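Local coordinates for protein putative S-adenosyl-L-methionine-dependent Methyltransferase (Methanococcus maripaludis, PDB 3DLC) that probably transfers a methyl group from bound S-adenosylmethionine to an acceptor not firmly known, possibly a sterol, at residues 113-118 against 132-137; 70-75 against 103-108; 19-24 against 54-59. All blocks are in the same frame, centred on the assembly; numbering follows the deposited sequence.

Contact 1. Residues 113-118 against 132-137; sequences DLIVSR and REIYRI. With SAM (S-adenosylmethionine), chain C.
Where I115 of the strand packs against I134 and I137 of the helix, the neighbouring carboxylate of E133 is held from several directions. Its OE1 accepts from R136 NH2 at 2.9 Å and also from the backbone N of I105, while OE2 takes R136 NE at 2.8 Å. The arginine thus grips side-on, with both oxygens within 4° of the guanidinium plane; its nitrogens nevertheless stand about 30° out of the carboxylate plane, on the syn side. R136 NH1 turns to I107 O and D109, and the methyl I137 CG2 lies over one guanidinium face, offset toward its rim. The charges are therefore paired beside the apolar seam.

That seam runs through one methyl, I115 CD1. With CG1 anti to the carbonyl carbon (chi1 -57°) and the chain then extended, it reaches the helix backbone, 3.5 Å from I134 O, and lies 3.9 Å from I134 CG2. I137 CD1 meets the same methyl at 3.7 Å, the two side chains crossing at a slant. Branched isoleucines suit the place because they present broad hydrocarbon surfaces to a buried strand-helix interface.

At the other end of the strand R118 holds the methionine part of the cofactor: its backbone O accepts from SAM N at 3.0 Å, and its extended side chain brings NH1 to SAM O, in the guanidinium plane, at 3.0 Å. A helix returning across the sheet to the parallel neighbour 142-148, with the cofactor at the C-terminal ends of the parallel strands, is the beta-alpha-beta crossover of a Rossmann-like methyltransferase.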
loop_
_atom_site.group_PDB
_atom_site.type_symbol
_atom_site.label_atom_id
_atom_site.label_comp_id
_atom_site.label_asym_id
_atom_site.label_seq_id
_atom_site.Cartn_x
_atom_site.Cartn_y
_atom_site.Cartn_z
ATOM N N ASP A 113 -6.959 12.643 -3.201
ATOM C CA ASP A 113 -8.303 12.084 -3.341
ATOM C C ASP A 113 -8.400 10.637 -2.866
ATOM O O ASP A 113 -9.437 10.192 -2.397
ATOM C CB ASP A 113 -8.739 12.185 -4.808
ATOM C CG ASP A 113 -8.862 13.626 -5.271
ATOM O OD1 ASP A 113 -9.731 14.352 -4.737
ATOM O OD2 ASP A 113 -8.106 14.026 -6.151
ATOM N N LEU A 114 -7.307 9.918 -3.038
ATOM C CA LEU A 114 -7.221 8.498 -2.727
ATOM C C LEU A 114 -5.842 8.165 -2.218
ATOM O O LEU A 114 -4.862 8.644 -2.762
ATOM C CB LEU A 114 -7.503 7.660 -3.975
ATOM C CG LEU A 114 -7.412 6.147 -3.841
ATOM C CD1 LEU A 114 -8.471 5.571 -2.894
ATOM C CD2 LEU A 114 -7.506 5.501 -5.259
ATOM N N ILE A 115 -5.770 7.406 -1.137
ATOM C CA ILE A 115 -4.502 6.903 -0.611
ATOM C C ILE A 115 -4.599 5.393 -0.553
ATOM O O ILE A 115 -5.511 4.845 0.087
ATOM C CB ILE A 115 -4.171 7.470 0.784
ATOM C CG1 ILE A 115 -4.133 8.995 0.739
ATOM C CG2 ILE A 115 -2.901 6.872 1.322
ATOM C CD1 ILE A 115 -3.984 9.673 2.117
ATOM N N VAL A 116 -3.666 4.715 -1.216
ATOM C CA VAL A 116 -3.609 3.270 -1.224
ATOM C C VAL A 116 -2.270 2.812 -0.658
ATOM O O VAL A 116 -1.302 3.540 -0.675
ATOM C CB VAL A 116 -3.813 2.701 -2.665
ATOM C CG1 VAL A 116 -5.133 3.204 -3.270
ATOM C CG2 VAL A 116 -2.631 3.034 -3.592
ATOM N N SER A 117 -2.230 1.584 -0.162
ATOM C CA SER A 117 -0.980 1.001 0.321
ATOM C C SER A 117 -1.161 -0.490 0.481
ATOM O O SER A 117 -2.107 -0.934 1.144
ATOM C CB SER A 117 -0.647 1.566 1.673
ATOM O OG SER A 117 0.548 1.016 2.194
ATOM N N ARG A 118 -0.250 -1.265 -0.118
ATOM C CA ARG A 118 -0.263 -2.714 0.000
ATOM C C ARG A 118 1.008 -3.200 0.627
ATOM O O ARG A 118 2.104 -2.878 0.171
ATOM C CB ARG A 118 -0.432 -3.395 -1.361
ATOM C CG ARG A 118 -0.495 -4.892 -1.254
ATOM C CD ARG A 118 -0.443 -5.621 -2.625
ATOM N NE ARG A 118 -0.434 -7.044 -2.374
ATOM C CZ ARG A 118 0.643 -7.709 -1.943
ATOM N NH1 ARG A 118 1.815 -7.112 -1.921
ATOM N NH2 ARG A 118 0.534 -8.968 -1.587
ATOM N N ARG A 132 -1.862 9.718 11.512
ATOM C CA ARG A 132 -2.070 11.171 11.551
ATOM C C ARG A 132 -1.574 11.824 10.270
ATOM O O ARG A 132 -2.211 12.742 9.746
ATOM C CB ARG A 132 -1.422 11.790 12.789
ATOM C CG ARG A 132 -2.244 11.528 14.060
ATOM C CD ARG A 132 -1.632 12.252 15.270
ATOM N NE ARG A 132 -2.581 12.340 16.364
ATOM C CZ ARG A 132 -2.780 11.405 17.256
ATOM N NH1 ARG A 132 -1.994 10.361 17.342
ATOM N NH2 ARG A 132 -3.789 11.528 18.113
ATOM N N GLU A 133 -0.429 11.359 9.768
ATOM C CA GLU A 133 0.088 11.908 8.496
ATOM C C GLU A 133 -0.823 11.568 7.314
ATOM O O GLU A 133 -1.088 12.388 6.439
ATOM C CB GLU A 133 1.523 11.410 8.240
ATOM C CG GLU A 133 2.558 12.190 8.989
ATOM C CD GLU A 133 2.659 13.591 8.413
ATOM O OE1 GLU A 133 3.299 13.769 7.345
ATOM O OE2 GLU A 133 2.058 14.516 8.993
ATOM N N ILE A 134 -1.277 10.317 7.266
ATOM C CA ILE A 134 -2.204 9.874 6.237
ATOM C C ILE A 134 -3.450 10.744 6.263
ATOM O O ILE A 134 -3.939 11.209 5.232
ATOM C CB ILE A 134 -2.522 8.386 6.419
ATOM C CG1 ILE A 134 -1.274 7.581 6.032
ATOM C CG2 ILE A 134 -3.743 7.946 5.612
ATOM C CD1 ILE A 134 -1.269 6.125 6.526
ATOM N N TYR A 135 -3.985 10.981 7.453
ATOM C CA TYR A 135 -5.192 11.793 7.541
ATOM C C TYR A 135 -4.910 13.228 7.125
ATOM O O TYR A 135 -5.774 13.857 6.491
ATOM C CB TYR A 135 -5.807 11.725 8.941
ATOM C CG TYR A 135 -7.280 12.043 8.991
ATOM C CD1 TYR A 135 -8.184 11.230 8.343
ATOM C CD2 TYR A 135 -7.781 13.110 9.693
ATOM C CE1 TYR A 135 -9.522 11.434 8.401
ATOM C CE2 TYR A 135 -9.177 13.333 9.781
ATOM C CZ TYR A 135 -10.027 12.477 9.124
ATOM O OH TYR A 135 -11.395 12.656 9.134
ATOM N N ARG A 136 -3.720 13.740 7.473
ATOM C CA ARG A 136 -3.381 15.089 7.124
ATOM C C ARG A 136 -3.393 15.324 5.611
ATOM O O ARG A 136 -3.875 16.368 5.131
ATOM C CB ARG A 136 -2.011 15.463 7.703
ATOM C CG ARG A 136 -1.580 16.878 7.354
ATOM C CD ARG A 136 -0.163 17.196 7.850
ATOM N NE ARG A 136 0.875 16.391 7.222
ATOM C CZ ARG A 136 1.317 16.558 5.978
ATOM N NH1 ARG A 136 0.826 17.501 5.188
ATOM N NH2 ARG A 136 2.269 15.746 5.518
ATOM N N ILE A 137 -2.814 14.386 4.863
ATOM C CA ILE A 137 -2.675 14.571 3.419
ATOM C C ILE A 137 -3.937 14.194 2.627
ATOM O O ILE A 137 -4.028 14.469 1.448
ATOM C CB ILE A 137 -1.429 13.838 2.838
ATOM C CG1 ILE A 137 -1.542 12.313 2.971
ATOM C CG2 ILE A 137 -0.124 14.382 3.468
ATOM C CD1 ILE A 137 -0.814 11.556 1.895
HETATM N N SAM C . 3.451 -2.034 -2.318
HETATM C CA SAM C . 4.398 -2.951 -3.004
HETATM C C SAM C . 3.672 -4.181 -3.475
HETATM O O SAM C . 2.579 -4.455 -2.975
HETATM O OXT SAM C . 4.221 -4.898 -4.304
HETATM C CB SAM C . 5.568 -3.282 -2.097
HETATM C CG SAM C . 5.234 -4.022 -0.842
HETATM S SD SAM C . 6.746 -4.314 0.098
HETATM C CE SAM C . 6.179 -5.804 0.871
HETATM C "C5'" SAM C . 6.674 -3.048 1.472
HETATM C "C4'" SAM C . 7.221 -1.618 1.184
HETATM O "O4'" SAM C . 6.935 -0.570 2.167
HETATM C "C3'" SAM C . 8.738 -1.574 0.869
HETATM O "O3'" SAM C . 8.904 -1.086 -0.427
HETATM C "C2'" SAM C . 9.284 -0.618 1.931
HETATM O "O2'" SAM C . 10.460 0.089 1.608
HETATM C "C1'" SAM C . 8.071 0.284 2.215
HETATM N N9 SAM C . 8.087 0.914 3.545
HETATM C C8 SAM C . 8.210 0.270 4.753
HETATM N N7 SAM C . 8.097 1.150 5.777
HETATM C C5 SAM C . 7.923 2.385 5.209
HETATM C C6 SAM C . 7.787 3.669 5.742
HETATM N N6 SAM C . 7.871 3.963 7.053
HETATM N N1 SAM C . 7.571 4.679 4.871
HETATM C C2 SAM C . 7.534 4.461 3.514
HETATM N N3 SAM C . 7.725 3.237 2.944
HETATM C C4 SAM C . 7.892 2.243 3.814
#

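Contact 2. Residues 70-75 against 103-108; sequences RALDFS and HNIPIE. With SAM (S-adenosylmethionine), chain C.
L72 points from its strand at the loop and forks over it: CD2 lies 4.0 Å from I105 CG2, and CD1 lies 4.0 Å from P106 CD. The leucine lies aslant both neighbours, so each of its methyls has its own partner. P106 centres an inverse gamma turn, in which I107 N bonds back to I105 O at 2.8 Å. I105 and I107 continue inward onto I137 of helix 127-137.

The end of the strand and the loop after it bring polar and aromatic groups to the cofactor. D73, its CG anti to the backbone N (chi1 -159°), sets one carboxylate oxygen against each ribose hydroxyl: OD1 accepts from SAM O2' at 2.7 Å and OD2 from SAM O3' at 2.6 Å. OD1 also uses its anti lone pair for the backbone N of S75, an Asx turn that holds the carboxylate in place. F74 lays its ring nearly parallel to the adenine, with SAM C5 3.4 Å above its centre, while SAM O2' comes to the ring edge. Were an alanine here, the adenine would probably lose the flat surface against this face and be freer to tilt. The imidazole of H103 stands obliquely beside SAM N6. An acidic residue ending the second strand and binding both ribose hydroxyls is a hallmark of the class I methyltransferase cofactor site.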
loop_
_atom_site.group_PDB
_atom_site.type_symbol
_atom_site.label_atom_id
_atom_site.label_comp_id
_atom_site.label_asym_id
_atom_site.label_seq_id
_atom_site.Cartn_x
_atom_site.Cartn_y
_atom_site.Cartn_z
ATOM N N ARG A 70 1.361 9.456 -7.067
ATOM C CA ARG A 70 2.668 9.630 -6.418
ATOM C C ARG A 70 2.915 8.365 -5.621
ATOM O O ARG A 70 2.077 7.926 -4.827
ATOM C CB ARG A 70 2.719 10.833 -5.510
ATOM C CG ARG A 70 2.692 12.099 -6.304
ATOM C CD ARG A 70 2.785 13.298 -5.442
ATOM N NE ARG A 70 2.531 14.494 -6.229
ATOM C CZ ARG A 70 2.674 15.724 -5.765
ATOM N NH1 ARG A 70 3.043 15.911 -4.505
ATOM N NH2 ARG A 70 2.432 16.763 -6.563
ATOM N N ALA A 71 4.043 7.744 -5.907
ATOM C CA ALA A 71 4.503 6.488 -5.301
ATOM C C ALA A 71 5.559 6.819 -4.264
ATOM O O ALA A 71 6.670 7.224 -4.584
ATOM C CB ALA A 71 5.055 5.590 -6.387
ATOM N N LEU A 72 5.163 6.712 -2.997
ATOM C CA LEU A 72 6.006 7.094 -1.871
ATOM C C LEU A 72 6.656 5.863 -1.245
ATOM O O LEU A 72 5.976 4.920 -0.853
ATOM C CB LEU A 72 5.117 7.768 -0.814
ATOM C CG LEU A 72 5.810 8.195 0.478
ATOM C CD1 LEU A 72 6.700 9.415 0.255
ATOM C CD2 LEU A 72 4.805 8.526 1.584
ATOM N N ASP A 73 7.967 5.878 -1.125
ATOM C CA ASP A 73 8.674 4.780 -0.464
ATOM C C ASP A 73 9.924 5.317 0.212
ATOM O O ASP A 73 10.585 6.210 -0.317
ATOM C CB ASP A 73 9.017 3.686 -1.466
ATOM C CG ASP A 73 9.263 2.344 -0.788
ATOM O OD1 ASP A 73 10.300 2.175 -0.123
ATOM O OD2 ASP A 73 8.385 1.447 -0.907
ATOM N N PHE A 74 10.245 4.790 1.382
ATOM C CA PHE A 74 11.394 5.236 2.144
ATOM C C PHE A 74 12.690 4.568 1.770
ATOM O O PHE A 74 13.734 4.967 2.291
ATOM C CB PHE A 74 11.129 5.211 3.682
ATOM C CG PHE A 74 11.245 3.868 4.373
ATOM C CD1 PHE A 74 11.215 2.653 3.703
ATOM C CD2 PHE A 74 11.346 3.862 5.751
ATOM C CE1 PHE A 74 11.313 1.465 4.426
ATOM C CE2 PHE A 74 11.430 2.692 6.457
ATOM C CZ PHE A 74 11.416 1.481 5.801
ATOM N N SER A 75 12.655 3.616 0.836
ATOM C CA SER A 75 13.845 2.892 0.418
ATOM C C SER A 75 14.339 3.381 -0.928
ATOM O O SER A 75 13.654 3.229 -1.958
ATOM C CB SER A 75 13.573 1.390 0.349
ATOM O OG SER A 75 14.635 0.770 -0.347
ATOM N N HIS A 103 5.817 8.551 8.061
ATOM C CA HIS A 103 5.781 9.309 9.312
ATOM C C HIS A 103 6.065 10.785 9.120
ATOM O O HIS A 103 5.981 11.552 10.083
ATOM C CB HIS A 103 6.763 8.757 10.337
ATOM C CG HIS A 103 6.498 7.340 10.707
ATOM N ND1 HIS A 103 7.090 6.292 10.045
ATOM C CD2 HIS A 103 5.646 6.788 11.604
ATOM C CE1 HIS A 103 6.658 5.155 10.573
ATOM N NE2 HIS A 103 5.779 5.428 11.514
ATOM N N ASN A 104 6.398 11.198 7.903
ATOM C CA ASN A 104 6.685 12.601 7.626
ATOM C C ASN A 104 6.557 12.801 6.121
ATOM O O ASN A 104 7.524 12.929 5.387
ATOM C CB ASN A 104 8.074 12.943 8.151
ATOM C CG ASN A 104 8.393 14.379 7.959
ATOM O OD1 ASN A 104 7.565 15.217 8.266
ATOM N ND2 ASN A 104 9.608 14.692 7.489
ATOM N N ILE A 105 5.317 12.781 5.672
ATOM C CA ILE A 105 5.046 12.721 4.237
ATOM C C ILE A 105 5.276 14.071 3.579
ATOM O O ILE A 105 4.688 15.063 4.011
ATOM C CB ILE A 105 3.597 12.256 3.967
ATOM C CG1 ILE A 105 3.327 10.909 4.639
ATOM C CG2 ILE A 105 3.348 12.187 2.436
ATOM C CD1 ILE A 105 1.853 10.415 4.528
ATOM N N PRO A 106 6.101 14.123 2.527
ATOM C CA PRO A 106 6.433 15.411 1.873
ATOM C C PRO A 106 5.390 15.821 0.849
ATOM O O PRO A 106 5.671 16.026 -0.336
ATOM C CB PRO A 106 7.782 15.121 1.225
ATOM C CG PRO A 106 7.659 13.713 0.791
ATOM C CD PRO A 106 6.900 13.023 1.943
ATOM N N ILE A 107 4.170 15.901 1.350
ATOM C CA ILE A 107 2.996 16.276 0.566
ATOM C C ILE A 107 2.164 17.241 1.403
ATOM O O ILE A 107 2.077 17.102 2.628
ATOM C CB ILE A 107 2.192 15.004 0.146
ATOM C CG1 ILE A 107 3.057 14.104 -0.744
ATOM C CG2 ILE A 107 0.884 15.376 -0.562
ATOM C CD1 ILE A 107 2.417 12.755 -1.051
ATOM N N GLU A 108 1.575 18.223 0.734
ATOM C CA GLU A 108 0.772 19.219 1.429
ATOM C C GLU A 108 -0.509 18.659 2.023
ATOM O O GLU A 108 -1.007 17.596 1.660
ATOM C CB GLU A 108 0.446 20.430 0.537
ATOM C CG GLU A 108 -0.495 20.197 -0.611
ATOM C CD GLU A 108 -0.704 21.472 -1.443
ATOM O OE1 GLU A 108 0.223 22.309 -1.511
ATOM O OE2 GLU A 108 -1.784 21.645 -2.029
HETATM N N SAM C . 3.451 -2.034 -2.318
HETATM C CA SAM C . 4.398 -2.951 -3.004
HETATM C C SAM C . 3.672 -4.181 -3.475
HETATM O O SAM C . 2.579 -4.455 -2.975
HETATM O OXT SAM C . 4.221 -4.898 -4.304
HETATM C CB SAM C . 5.568 -3.282 -2.097
HETATM C CG SAM C . 5.234 -4.022 -0.842
HETATM S SD SAM C . 6.746 -4.314 0.098
HETATM C CE SAM C . 6.179 -5.804 0.871
HETATM C "C5'" SAM C . 6.674 -3.048 1.472
HETATM C "C4'" SAM C . 7.221 -1.618 1.184
HETATM O "O4'" SAM C . 6.935 -0.570 2.167
HETATM C "C3'" SAM C . 8.738 -1.574 0.869
HETATM O "O3'" SAM C . 8.904 -1.086 -0.427
HETATM C "C2'" SAM C . 9.284 -0.618 1.931
HETATM O "O2'" SAM C . 10.460 0.089 1.608
HETATM C "C1'" SAM C . 8.071 0.284 2.215
HETATM N N9 SAM C . 8.087 0.914 3.545
HETATM C C8 SAM C . 8.210 0.270 4.753
HETATM N N7 SAM C . 8.097 1.150 5.777
HETATM C C5 SAM C . 7.923 2.385 5.209
HETATM C C6 SAM C . 7.787 3.669 5.742
HETATM N N6 SAM C . 7.871 3.963 7.053
HETATM N N1 SAM C . 7.571 4.679 4.871
HETATM C C2 SAM C . 7.534 4.461 3.514
HETATM N N3 SAM C . 7.725 3.237 2.944
HETATM C C4 SAM C . 7.892 2.243 3.814
HETATM O O HOH W 1 5.597 14.587 -2.969
#

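Contact 3. Residues 19-24 against 54-59; sequences EISKTL and PGALSI
Helix 11-22 and the start of helix 56-64 come nearest at S21 and A56, whose CA atoms are 6.7 Å apart. The side chains of both point toward the other helix, and being short they suit so close an approach. S21 OG lies anti to its own backbone N (chi1 174°), which aims it at A56; a second conformer of the serine exists, so the 3.1 Å from S21 OG to A56 CB is doubtful as a measure of tightness. In the conformer described here a water bridges the helices, 2.9 Å from S21 OG and accepting from A56 N at 3.0 Å. That N-H belongs to the first turn of helix 56-64, where the helix itself supplies no acceptor. P54 CG approaches S21 CB more loosely, at 4.5 Å, and the proline lies near the bound cofactor.

P54, G55 and A56 belong to the glycine-rich turn that follows the first strand and leads into helix 56-64, consistent with the GxGxxA pattern of Rossmann-type proteins. G55, at the N-cap, has a positive phi of 97°, where a CB would be jammed against the preceding carbonyl oxygen; glycine fits. I59 N then bonds to G55 O at 2.9 Å. Both S21 and A56 also touch Y29, a cofactor-binding residue of helix 28-40. Just past S21, T23 OG1 bonds to E19 O at 2.7 Å as the helix gives way to loop.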
loop_
_atom_site.group_PDB
_atom_site.type_symbol
_atom_site.label_atom_id
_atom_site.label_comp_id
_atom_site.label_asym_id
_atom_site.label_seq_id
_atom_site.Cartn_x
_atom_site.Cartn_y
_atom_site.Cartn_z
ATOM N N GLU A 19 11.188 -9.097 -8.289
ATOM C CA GLU A 19 11.036 -10.380 -8.993
ATOM C C GLU A 19 9.708 -11.038 -8.697
ATOM O O GLU A 19 9.047 -11.556 -9.590
ATOM C CB GLU A 19 12.207 -11.304 -8.642
ATOM C CG GLU A 19 13.495 -10.824 -9.314
ATOM C CD GLU A 19 14.741 -11.638 -8.980
ATOM O OE1 GLU A 19 14.650 -12.590 -8.167
ATOM O OE2 GLU A 19 15.826 -11.268 -9.514
ATOM N N ILE A 20 9.297 -11.012 -7.442
ATOM C CA ILE A 20 8.011 -11.604 -7.040
ATOM C C ILE A 20 6.846 -10.801 -7.628
ATOM O O ILE A 20 5.874 -11.366 -8.151
ATOM C CB ILE A 20 7.925 -11.749 -5.524
ATOM C CG1 ILE A 20 8.851 -12.882 -5.073
ATOM C CG2 ILE A 20 6.463 -12.020 -5.080
ATOM C CD1 ILE A 20 8.366 -14.298 -5.448
ATOM N N SER A 21 6.958 -9.473 -7.579
ATOM C CA SER A 21 5.961 -8.554 -8.106
ATOM C C SER A 21 5.675 -8.811 -9.604
ATOM O O SER A 21 4.575 -8.632 -10.102
ATOM C CB SER A 21 6.492 -7.119 -7.903
ATOM O OG SER A 21 5.656 -6.174 -8.515
ATOM N N LYS A 22 6.727 -9.164 -10.329
ATOM C CA LYS A 22 6.704 -9.394 -11.791
ATOM C C LYS A 22 6.297 -10.801 -12.178
ATOM O O LYS A 22 6.053 -11.087 -13.352
ATOM C CB LYS A 22 8.098 -9.118 -12.406
ATOM C CG LYS A 22 8.440 -7.608 -12.482
ATOM C CD LYS A 22 9.850 -7.269 -12.953
ATOM C CE LYS A 22 10.023 -5.738 -13.089
ATOM N NZ LYS A 22 11.465 -5.290 -13.126
ATOM N N THR A 23 6.264 -11.686 -11.186
ATOM C CA THR A 23 5.983 -13.096 -11.431
ATOM C C THR A 23 4.783 -13.574 -10.622
ATOM O O THR A 23 3.628 -13.366 -11.005
ATOM C CB THR A 23 7.265 -13.972 -11.255
ATOM O OG1 THR A 23 7.772 -13.894 -9.922
ATOM C CG2 THR A 23 8.343 -13.607 -12.262
ATOM N N LEU A 24 5.041 -14.192 -9.502
ATOM C CA LEU A 24 3.995 -14.813 -8.705
ATOM C C LEU A 24 2.880 -13.844 -8.306
ATOM O O LEU A 24 1.705 -14.192 -8.358
ATOM C CB LEU A 24 4.642 -15.389 -7.461
ATOM C CG LEU A 24 3.713 -16.172 -6.577
ATOM C CD1 LEU A 24 3.082 -17.341 -7.337
ATOM C CD2 LEU A 24 4.472 -16.626 -5.351
ATOM N N PRO A 54 8.442 -1.743 -5.689
ATOM C CA PRO A 54 8.784 -1.733 -7.106
ATOM C C PRO A 54 7.754 -1.052 -8.016
ATOM O O PRO A 54 8.000 -0.916 -9.207
ATOM C CB PRO A 54 8.893 -3.220 -7.459
ATOM C CG PRO A 54 9.131 -3.925 -6.165
ATOM C CD PRO A 54 8.350 -3.116 -5.159
ATOM N N GLY A 55 6.609 -0.638 -7.449
ATOM C CA GLY A 55 5.641 0.172 -8.151
ATOM C C GLY A 55 4.475 -0.519 -8.792
ATOM O O GLY A 55 3.709 0.120 -9.511
ATOM N N ALA A 56 4.297 -1.821 -8.558
ATOM C CA ALA A 56 3.306 -2.563 -9.325
ATOM C C ALA A 56 1.879 -2.114 -9.073
ATOM O O ALA A 56 1.070 -2.188 -9.983
ATOM C CB ALA A 56 3.455 -4.067 -9.130
ATOM N N LEU A 57 1.540 -1.686 -7.860
ATOM C CA LEU A 57 0.151 -1.249 -7.619
ATOM C C LEU A 57 -0.103 0.084 -8.329
ATOM O O LEU A 57 -1.146 0.293 -8.927
ATOM C CB LEU A 57 -0.186 -1.153 -6.123
ATOM C CG LEU A 57 -1.631 -0.785 -5.787
ATOM C CD1 LEU A 57 -2.647 -1.770 -6.429
ATOM C CD2 LEU A 57 -1.776 -0.706 -4.269
ATOM N N SER A 58 0.874 0.975 -8.282
ATOM C CA SER A 58 0.763 2.255 -8.978
ATOM C C SER A 58 0.616 2.045 -10.490
ATOM O O SER A 58 -0.172 2.713 -11.161
ATOM C CB SER A 58 1.961 3.152 -8.690
ATOM O OG SER A 58 1.934 3.689 -7.382
ATOM N N ILE A 59 1.444 1.159 -11.039
ATOM C CA ILE A 59 1.387 0.845 -12.470
ATOM C C ILE A 59 -0.010 0.278 -12.838
ATOM O O ILE A 59 -0.619 0.728 -13.818
ATOM C CB ILE A 59 2.542 -0.095 -12.879
ATOM C CG1 ILE A 59 3.889 0.671 -12.799
ATOM C CG2 ILE A 59 2.262 -0.714 -14.225
ATOM C CD1 ILE A 59 5.111 -0.226 -12.934
HETATM O O HOH W 2 5.499 -3.892 -6.678
#

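Overall arrangement
Along the chain contact 3 closes first, then contact 2, then contact 1, each in series with the next. Contacts 1 and 2 have centres about 10 Å apart and rest on strands 112-118 and 66-73 of one sheet, which lie on either side of strand 46-50. Contact 3 sits apart, its centre about 19 Å from that of contact 2 and about 21 Å from that of contact 1, yet helix 56-64 reaches both strands: L57 packs on V116, and S58 meets A71. Contacts 1 and 2 touch different parts of the cofactor, its methionine and its nucleoside, while contact 3 joins the N-terminal helix to the glycine-rich loop beside the cofactor. Together they unite parts of its pocket from distant sequence.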